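Local coordinates for RagB/SusD domain protein (Flavobacterium johnsoniae, PDB 5J5U) that binds chitin and, as a SusD homologue, probably serves at the outer membrane in capturing chitin chains for a chitin-utilization system, at residues A[336-350]-A[399-411]. Sequence-based numbering, arbitrary orientation.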
ATOM      1  N   SER A 336      -3.389  -7.390   4.564  1.00 20.05           N
ATOM      2  CA  SER A 336      -3.444  -7.655   5.990  1.00 19.60           C
ATOM      3  C   SER A 336      -4.844  -7.945   6.506  1.00 21.90           C
ATOM      4  O   SER A 336      -5.843  -7.607   5.861  1.00 19.72           O
ATOM      5  CB  SER A 336      -2.860  -6.471   6.757  1.00 15.24           C
ATOM      6  OG  SER A 336      -3.739  -5.365   6.718  1.00 16.89           O
ATOM      7  N   TYR A 337      -4.897  -8.582   7.674  1.00 25.28           N
ATOM      8  CA  TYR A 337      -6.160  -8.856   8.353  1.00 24.84           C
ATOM      9  C   TYR A 337      -6.741  -7.555   8.904  1.00 23.44           C
ATOM     10  O   TYR A 337      -7.957  -7.297   8.839  1.00 23.75           O
ATOM     11  CB  TYR A 337      -5.954  -9.873   9.482  1.00 25.45           C
ATOM     12  CG  TYR A 337      -7.198 -10.108  10.317  1.00 27.46           C
ATOM     13  CD1 TYR A 337      -8.335 -10.663   9.750  1.00 23.77           C
ATOM     14  CD2 TYR A 337      -7.233  -9.784  11.664  1.00 30.86           C
ATOM     15  CE1 TYR A 337      -9.471 -10.882  10.490  1.00 23.86           C
ATOM     16  CE2 TYR A 337      -8.376 -10.005  12.424  1.00 30.60           C
ATOM     17  CZ  TYR A 337      -9.491 -10.555  11.823  1.00 31.43           C
ATOM     18  OH  TYR A 337     -10.638 -10.780  12.545  1.00 34.18           O
ATOM     19  N   SER A 338      -5.847  -6.716   9.415  1.00 24.55           N
ATOM     20  CA  SER A 338      -6.227  -5.393   9.885  1.00 26.87           C
ATOM     21  C   SER A 338      -6.954  -4.641   8.774  1.00 22.14           C
ATOM     22  O   SER A 338      -8.044  -4.103   8.981  1.00 22.90           O
ATOM     23  CB  SER A 338      -4.998  -4.612  10.357  1.00 23.62           C
ATOM     24  OG  SER A 338      -5.334  -3.261  10.640  1.00 19.41           O
ATOM     25  N   GLU A 339      -6.350  -4.622   7.588  1.00 24.87           N
ATOM     26  CA  GLU A 339      -6.972  -3.980   6.427  1.00 25.96           C
ATOM     27  C   GLU A 339      -8.375  -4.530   6.136  1.00 21.98           C
ATOM     28  O   GLU A 339      -9.308  -3.760   5.980  1.00 18.94           O
ATOM     29  CB  GLU A 339      -6.079  -4.134   5.185  1.00 21.96           C
ATOM     30  CG  GLU A 339      -6.833  -4.023   3.877  1.00 22.27           C
ATOM     31  CD  GLU A 339      -5.933  -4.166   2.668  1.00 23.64           C
ATOM     32  OE1 GLU A 339      -4.831  -4.740   2.828  1.00 20.01           O
ATOM     33  OE2 GLU A 339      -6.340  -3.721   1.562  1.00 22.47           O
ATOM     34  N   SER A 340      -8.516  -5.852   6.063  1.00 21.25           N
ATOM     35  CA  SER A 340      -9.803  -6.463   5.716  1.00 24.96           C
ATOM     36  C   SER A 340     -10.864  -6.071   6.727  1.00 23.28           C
ATOM     37  O   SER A 340     -12.004  -5.788   6.358  1.00 24.56           O
ATOM     38  CB  SER A 340      -9.698  -7.994   5.629  1.00 20.02           C
ATOM     39  OG  SER A 340      -9.429  -8.588   6.891  1.00 26.94           O
ATOM     40  N   GLN A 341     -10.486  -6.024   8.003  1.00 24.20           N
ATOM     41  CA  GLN A 341     -11.456  -5.672   9.037  1.00 27.17           C
ATOM     42  C   GLN A 341     -11.829  -4.194   8.977  1.00 22.73           C
ATOM     43  O   GLN A 341     -12.979  -3.826   9.219  1.00 27.08           O
ATOM     44  CB  GLN A 341     -10.917  -6.023  10.431  1.00 28.35           C
ATOM     45  CG  GLN A 341     -10.709  -7.514  10.658  1.00 22.51           C
ATOM     46  CD  GLN A 341     -11.920  -8.323  10.226  1.00 29.31           C
ATOM     47  OE1 GLN A 341     -12.923  -8.369  10.930  1.00 26.96           O
ATOM     48  NE2 GLN A 341     -11.830  -8.963   9.062  1.00 26.41           N
ATOM     49  N   LEU A 342     -10.871  -3.342   8.636  1.00 27.43           N
ATOM     50  CA  LEU A 342     -11.157  -1.906   8.554  1.00 23.10           C
ATOM     51  C   LEU A 342     -12.027  -1.588   7.315  1.00 20.91           C
ATOM     52  O   LEU A 342     -12.951  -0.769   7.365  1.00 22.52           O
ATOM     53  CB  LEU A 342      -9.849  -1.108   8.548  1.00 20.66           C
ATOM     54  CG  LEU A 342      -9.094  -1.059   9.885  1.00 21.23           C
ATOM     55  CD1 LEU A 342      -7.742  -0.359   9.771  1.00 18.29           C
ATOM     56  CD2 LEU A 342      -9.922  -0.383  10.951  1.00 25.55           C
ATOM     57  N   LEU A 343     -11.771  -2.292   6.219  1.00 22.31           N
ATOM     58  CA  LEU A 343     -12.603  -2.176   5.024  1.00 16.12           C
ATOM     59  C   LEU A 343     -14.016  -2.673   5.312  1.00 22.57           C
ATOM     60  O   LEU A 343     -14.986  -2.037   4.921  1.00 22.85           O
ATOM     61  CB  LEU A 343     -11.992  -2.970   3.860  1.00 18.38           C
ATOM     62  CG  LEU A 343     -10.659  -2.460   3.309  1.00 16.75           C
ATOM     63  CD1 LEU A 343     -10.047  -3.445   2.345  1.00 15.84           C
ATOM     64  CD2 LEU A 343     -10.836  -1.079   2.665  1.00 17.09           C
ATOM     65  N   LEU A 344     -14.131  -3.792   6.029  1.00 21.02           N
ATOM     66  CA  LEU A 344     -15.454  -4.279   6.415  1.00 26.93           C
ATOM     67  C   LEU A 344     -16.163  -3.285   7.349  1.00 28.21           C
ATOM     68  O   LEU A 344     -17.380  -3.143   7.274  1.00 31.03           O
ATOM     69  CB  LEU A 344     -15.359  -5.662   7.066  1.00 27.50           C
ATOM     70  CG  LEU A 344     -15.118  -6.731   5.986  1.00 26.77           C
ATOM     71  CD1 LEU A 344     -14.914  -8.125   6.569  1.00 26.50           C
ATOM     72  CD2 LEU A 344     -16.214  -6.714   4.902  1.00 21.64           C
ATOM     73  N   ALA A 345     -15.413  -2.574   8.195  1.00 24.83           N
ATOM     74  CA  ALA A 345     -16.013  -1.499   8.998  1.00 24.55           C
ATOM     75  C   ALA A 345     -16.649  -0.456   8.082  1.00 26.27           C
ATOM     76  O   ALA A 345     -17.811  -0.058   8.289  1.00 27.24           O
ATOM     77  CB  ALA A 345     -14.974  -0.839   9.914  1.00 20.55           C
ATOM     78  N   GLU A 346     -15.901  -0.022   7.061  1.00 22.81           N
ATOM     79  CA  GLU A 346     -16.455   0.983   6.154  1.00 24.44           C
ATOM     80  C   GLU A 346     -17.665   0.473   5.355  1.00 25.64           C
ATOM     81  O   GLU A 346     -18.663   1.182   5.217  1.00 26.85           O
ATOM     82  CB  GLU A 346     -15.395   1.510   5.183  1.00 25.28           C
ATOM     83  CG  GLU A 346     -15.976   2.541   4.205  1.00 22.45           C
ATOM     84  CD  GLU A 346     -14.960   3.122   3.224  1.00 19.08           C
ATOM     85  OE1 GLU A 346     -13.804   2.649   3.182  1.00 23.15           O
ATOM     86  OE2 GLU A 346     -15.337   4.041   2.477  1.00 17.76           O
ATOM     87  N   ALA A 347     -17.591  -0.746   4.836  1.00 25.93           N
ATOM     88  CA  ALA A 347     -18.724  -1.314   4.108  1.00 31.22           C
ATOM     89  C   ALA A 347     -19.962  -1.462   5.024  1.00 33.43           C
ATOM     90  O   ALA A 347     -21.093  -1.222   4.599  1.00 28.17           O
ATOM     91  CB  ALA A 347     -18.347  -2.649   3.492  1.00 23.36           C
ATOM     92  N   ALA A 348     -19.733  -1.867   6.271  1.00 29.08           N
ATOM     93  CA  ALA A 348     -20.798  -1.980   7.261  1.00 31.76           C
ATOM     94  C   ALA A 348     -21.486  -0.649   7.463  1.00 29.32           C
ATOM     95  O   ALA A 348     -22.710  -0.574   7.436  1.00 26.16           O
ATOM     96  CB  ALA A 348     -20.247  -2.478   8.590  1.00 31.30           C
ATOM     97  N   TYR A 349     -20.686   0.401   7.657  1.00 30.92           N
ATOM     98  CA  TYR A 349     -21.221   1.743   7.858  1.00 29.36           C
ATOM     99  C   TYR A 349     -22.050   2.225   6.679  1.00 34.80           C
ATOM    100  O   TYR A 349     -22.874   3.127   6.817  1.00 35.69           O
ATOM    101  CB  TYR A 349     -20.086   2.734   8.110  1.00 33.67           C
ATOM    102  CG  TYR A 349     -20.531   4.174   8.100  1.00 35.54           C
ATOM    103  CD1 TYR A 349     -21.152   4.733   9.202  1.00 41.51           C
ATOM    104  CD2 TYR A 349     -20.345   4.969   6.984  1.00 36.30           C
ATOM    105  CE1 TYR A 349     -21.572   6.047   9.192  1.00 36.76           C
ATOM    106  CE2 TYR A 349     -20.761   6.283   6.967  1.00 38.51           C
ATOM    107  CZ  TYR A 349     -21.372   6.813   8.079  1.00 39.41           C
ATOM    108  OH  TYR A 349     -21.785   8.119   8.073  1.00 47.99           O
ATOM    109  N   ARG A 350     -21.809   1.640   5.514  1.00 34.07           N
ATOM    110  CA  ARG A 350     -22.567   1.963   4.315  1.00 34.47           C
ATOM    111  C   ARG A 350     -23.771   1.042   4.137  1.00 34.71           C
ATOM    112  O   ARG A 350     -24.550   1.200   3.202  1.00 38.95           O
ATOM    113  CB  ARG A 350     -21.667   1.886   3.083  1.00 32.09           C
ATOM    114  CG  ARG A 350     -20.593   2.958   3.019  1.00 33.30           C
ATOM    115  CD  ARG A 350     -19.570   2.614   1.950  1.00 27.80           C
ATOM    116  NE  ARG A 350     -18.506   3.605   1.876  1.00 28.54           N
ATOM    117  CZ  ARG A 350     -18.500   4.613   1.019  1.00 24.48           C
ATOM    118  NH1 ARG A 350     -19.512   4.756   0.171  1.00 25.88           N
ATOM    119  NH2 ARG A 350     -17.485   5.465   1.007  1.00 26.58           N
ATOM    120  N   GLU A 399     -17.036   8.224  11.391  1.00 31.44           N
ATOM    121  CA  GLU A 399     -16.653   6.854  11.031  1.00 37.11           C
ATOM    122  C   GLU A 399     -15.621   6.837   9.910  1.00 29.02           C
ATOM    123  O   GLU A 399     -14.587   6.203  10.027  1.00 32.26           O
ATOM    124  CB  GLU A 399     -17.877   6.026  10.618  1.00 37.13           C
ATOM    125  CG  GLU A 399     -18.865   5.754  11.734  1.00 40.38           C
ATOM    126  CD  GLU A 399     -19.923   6.838  11.873  1.00 38.18           C
ATOM    127  OE1 GLU A 399     -19.591   8.024  11.699  1.00 37.77           O
ATOM    128  OE2 GLU A 399     -21.093   6.498  12.143  1.00 39.31           O
ATOM    129  N   LYS A 400     -15.921   7.528   8.823  1.00 24.29           N
ATOM    130  CA  LYS A 400     -15.038   7.570   7.666  1.00 31.21           C
ATOM    131  C   LYS A 400     -13.668   8.177   7.998  1.00 29.84           C
ATOM    132  O   LYS A 400     -12.633   7.693   7.521  1.00 30.43           O
ATOM    133  CB  LYS A 400     -15.724   8.334   6.525  1.00 25.67           C
ATOM    134  CG  LYS A 400     -16.899   7.545   5.921  1.00 25.36           C
ATOM    135  CD  LYS A 400     -17.522   8.266   4.743  1.00 29.57           C
ATOM    136  CE  LYS A 400     -18.514   7.384   4.000  1.00 26.65           C
ATOM    137  NZ  LYS A 400     -19.142   8.134   2.883  1.00 30.20           N
ATOM    138  N   GLU A 401     -13.659   9.220   8.824  1.00 25.63           N
ATOM    139  CA  GLU A 401     -12.409   9.841   9.242  1.00 28.75           C
ATOM    140  C   GLU A 401     -11.551   8.875  10.042  1.00 28.44           C
ATOM    141  O   GLU A 401     -10.344   8.714   9.778  1.00 25.99           O
ATOM    142  CB  GLU A 401     -12.687  11.091  10.074  1.00 33.77           C
ATOM    143  CG  GLU A 401     -11.434  11.753  10.604  1.00 36.77           C
ATOM    144  CD  GLU A 401     -11.724  13.027  11.364  1.00 42.02           C
ATOM    145  OE1 GLU A 401     -12.909  13.394  11.474  1.00 43.59           O
ATOM    146  OE2 GLU A 401     -10.769  13.650  11.871  1.00 47.38           O
ATOM    147  N   GLN A 402     -12.205   8.197  10.982  1.00 27.06           N
ATOM    148  CA  GLN A 402     -11.545   7.252  11.880  1.00 30.63           C
ATOM    149  C   GLN A 402     -11.020   6.030  11.133  1.00 25.77           C
ATOM    150  O   GLN A 402      -9.901   5.565  11.395  1.00 22.29           O
ATOM    151  CB  GLN A 402     -12.511   6.818  12.990  1.00 23.91           C
ATOM    152  CG  GLN A 402     -12.749   7.890  14.027  1.00 29.35           C
ATOM    153  CD  GLN A 402     -13.823   7.520  15.045  1.00 31.04           C
ATOM    154  OE1 GLN A 402     -14.998   7.855  14.882  1.00 25.33           O
ATOM    155  NE2 GLN A 402     -13.414   6.846  16.114  1.00 34.79           N
ATOM    156  N   ILE A 403     -11.827   5.537  10.190  1.00 24.20           N
ATOM    157  CA  ILE A 403     -11.498   4.351   9.394  1.00 25.91           C
ATOM    158  C   ILE A 403     -10.347   4.636   8.420  1.00 21.83           C
ATOM    159  O   ILE A 403      -9.415   3.829   8.284  1.00 23.28           O
ATOM    160  CB  ILE A 403     -12.742   3.840   8.600  1.00 23.60           C
ATOM    161  CG1 ILE A 403     -13.786   3.273   9.558  1.00 24.99           C
ATOM    162  CG2 ILE A 403     -12.351   2.752   7.590  1.00 20.53           C
ATOM    163  CD1 ILE A 403     -15.049   2.855   8.886  1.00 24.41           C
ATOM    164  N   GLY A 404     -10.425   5.785   7.756  1.00 20.13           N
ATOM    165  CA  GLY A 404      -9.365   6.232   6.870  1.00 22.38           C
ATOM    166  C   GLY A 404      -8.043   6.398   7.596  1.00 22.39           C
ATOM    167  O   GLY A 404      -7.003   5.939   7.108  1.00 21.61           O
ATOM    168  N   THR A 405      -8.093   7.030   8.772  1.00 22.02           N
ATOM    169  CA  THR A 405      -6.894   7.256   9.576  1.00 18.79           C
ATOM    170  C   THR A 405      -6.271   5.934  10.032  1.00 20.43           C
ATOM    171  O   THR A 405      -5.030   5.727   9.949  1.00 18.90           O
ATOM    172  CB  THR A 405      -7.221   8.138  10.797  1.00 27.12           C
ATOM    173  OG1 THR A 405      -7.949   9.294  10.365  1.00 22.12           O
ATOM    174  CG2 THR A 405      -5.949   8.578  11.516  1.00 27.48           C
ATOM    175  N   GLN A 406      -7.124   5.019  10.487  1.00 19.34           N
ATOM    176  CA  GLN A 406      -6.627   3.714  10.902  1.00 21.99           C
ATOM    177  C   GLN A 406      -6.000   2.947   9.721  1.00 19.40           C
ATOM    178  O   GLN A 406      -4.940   2.344   9.864  1.00 16.72           O
ATOM    179  CB  GLN A 406      -7.744   2.883  11.552  1.00 18.60           C
ATOM    180  CG  GLN A 406      -8.122   3.359  12.935  1.00 21.69           C
ATOM    181  CD  GLN A 406      -6.946   3.373  13.897  1.00 25.52           C
ATOM    182  OE1 GLN A 406      -6.012   2.574  13.781  1.00 22.34           O
ATOM    183  NE2 GLN A 406      -6.976   4.303  14.840  1.00 21.63           N
ATOM    184  N   LEU A 407      -6.654   2.954   8.563  1.00 18.21           N
ATOM    185  CA  LEU A 407      -6.082   2.295   7.384  1.00 20.81           C
ATOM    186  C   LEU A 407      -4.736   2.922   6.992  1.00 14.60           C
ATOM    187  O   LEU A 407      -3.790   2.240   6.629  1.00 17.12           O
ATOM    188  CB  LEU A 407      -7.056   2.368   6.197  1.00 22.64           C
ATOM    189  CG  LEU A 407      -8.192   1.344   6.169  1.00 20.84           C
ATOM    190  CD1 LEU A 407      -9.327   1.837   5.286  1.00 16.83           C
ATOM    191  CD2 LEU A 407      -7.694  -0.007   5.697  1.00 13.42           C
ATOM    192  N   TRP A 408      -4.680   4.238   7.087  1.00 16.92           N
ATOM    193  CA  TRP A 408      -3.479   5.002   6.805  1.00 15.13           C
ATOM    194  C   TRP A 408      -2.350   4.552   7.734  1.00 19.44           C
ATOM    195  O   TRP A 408      -1.175   4.512   7.334  1.00 15.92           O
ATOM    196  CB  TRP A 408      -3.789   6.505   6.943  1.00 13.87           C
ATOM    197  CG  TRP A 408      -2.618   7.401   6.837  1.00 17.29           C
ATOM    198  CD1 TRP A 408      -1.891   7.667   5.712  1.00 16.31           C
ATOM    199  CD2 TRP A 408      -2.038   8.185   7.884  1.00 17.52           C
ATOM    200  NE1 TRP A 408      -0.882   8.554   5.999  1.00 14.37           N
ATOM    201  CE2 TRP A 408      -0.954   8.893   7.325  1.00 17.70           C
ATOM    202  CE3 TRP A 408      -2.335   8.367   9.241  1.00 15.35           C
ATOM    203  CZ2 TRP A 408      -0.163   9.761   8.076  1.00 16.22           C
ATOM    204  CZ3 TRP A 408      -1.551   9.227   9.983  1.00 16.84           C
ATOM    205  CH2 TRP A 408      -0.485   9.923   9.401  1.00 15.25           C
ATOM    206  N   ILE A 409      -2.711   4.166   8.959  1.00 19.08           N
ATOM    207  CA  ILE A 409      -1.706   3.638   9.882  1.00 15.60           C
ATOM    208  C   ILE A 409      -1.361   2.197   9.518  1.00 17.39           C
ATOM    209  O   ILE A 409      -0.197   1.807   9.491  1.00 21.94           O
ATOM    210  CB  ILE A 409      -2.176   3.736  11.350  1.00 17.75           C
ATOM    211  CG1 ILE A 409      -2.295   5.216  11.741  1.00 16.62           C
ATOM    212  CG2 ILE A 409      -1.186   3.041  12.276  1.00 20.19           C
ATOM    213  CD1 ILE A 409      -2.781   5.465  13.146  1.00 20.58           C
ATOM    214  N   THR A 410      -2.379   1.426   9.184  1.00 16.27           N
ATOM    215  CA  THR A 410      -2.220   0.030   8.808  1.00 15.02           C
ATOM    216  C   THR A 410      -1.379  -0.130   7.535  1.00 17.64           C
ATOM    217  O   THR A 410      -0.595  -1.085   7.426  1.00 19.94           O
ATOM    218  CB  THR A 410      -3.618  -0.621   8.640  1.00 16.67           C
ATOM    219  OG1 THR A 410      -4.176  -0.837   9.944  1.00 24.89           O
ATOM    220  CG2 THR A 410      -3.549  -1.946   7.920  1.00 19.10           C
ATOM    221  N   TYR A 411      -1.503   0.826   6.608  1.00 11.89           N
ATOM    222  CA  TYR A 411      -0.764   0.797   5.348  1.00 11.91           C
ATOM    223  C   TYR A 411       0.623   1.381   5.436  1.00 13.92           C
ATOM    224  O   TYR A 411       1.250   1.632   4.404  1.00 13.03           O
ATOM    225  CB  TYR A 411      -1.518   1.554   4.263  1.00 13.65           C
ATOM    226  CG  TYR A 411      -2.737   0.850   3.725  1.00 13.96           C
ATOM    227  CD1 TYR A 411      -2.717  -0.511   3.422  1.00 16.88           C
ATOM    228  CD2 TYR A 411      -3.915   1.538   3.547  1.00 13.30           C
ATOM    229  CE1 TYR A 411      -3.850  -1.158   2.936  1.00 16.67           C
ATOM    230  CE2 TYR A 411      -5.040   0.917   3.051  1.00 17.98           C
ATOM    231  CZ  TYR A 411      -5.013  -0.425   2.752  1.00 20.56           C
ATOM    232  OH  TYR A 411      -6.160  -1.019   2.263  1.00 19.09           O
TER
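Helices 337-349 and 399-410 pack side by side as an antiparallel pair in the largely helical body of the protein, L342 and I403 meeting at its middle and polar groups at its ends. Their axes approach to 9.8 Å at 168°. L342 lies across the second helix: its CB meets L407 CD2 at 3.7 Å, while CD1 reaches Q406 CB and T410. One turn on, I403 sets CD1 against A345 CB and the backbone of E346, 3.5 Å from E346 N, and lays CG2 against L342 O.

Where the first helix begins, Y411 OH donates to E339 OE2 (2.8 Å), coming from above the carboxylate plane, which stands at 83° to the ring. E339 also forms a capping box with S336, whose OG accepts from E339 N and whose N returns a weak bond to E339 OE1. The extended E339 chain, with CG anti to the backbone N (chi1 157°), carries the carboxylate to Y411 and into a salt bridge with R191. With an alanine in place of E339, R191 would probably lose this charge partner, the Y411 hydroxyl its acceptor and the capping box its weaker half. Alongside, S338 OG and T410 OG1 lie 2.8 Å apart.

At the other, more exposed end, E399 CB sits over one face of the Y349 ring in a CH-pi contact, 4.0 Å from its centroid, and K400 CE touches the ring edge. R350 grips E346 OE2 with NE and NH2, and R424 of helix 415-425 pairs with E346 OE1. Such antiparallel helix packing is consistent with the TPR-like helical scaffold of SusD-family proteins.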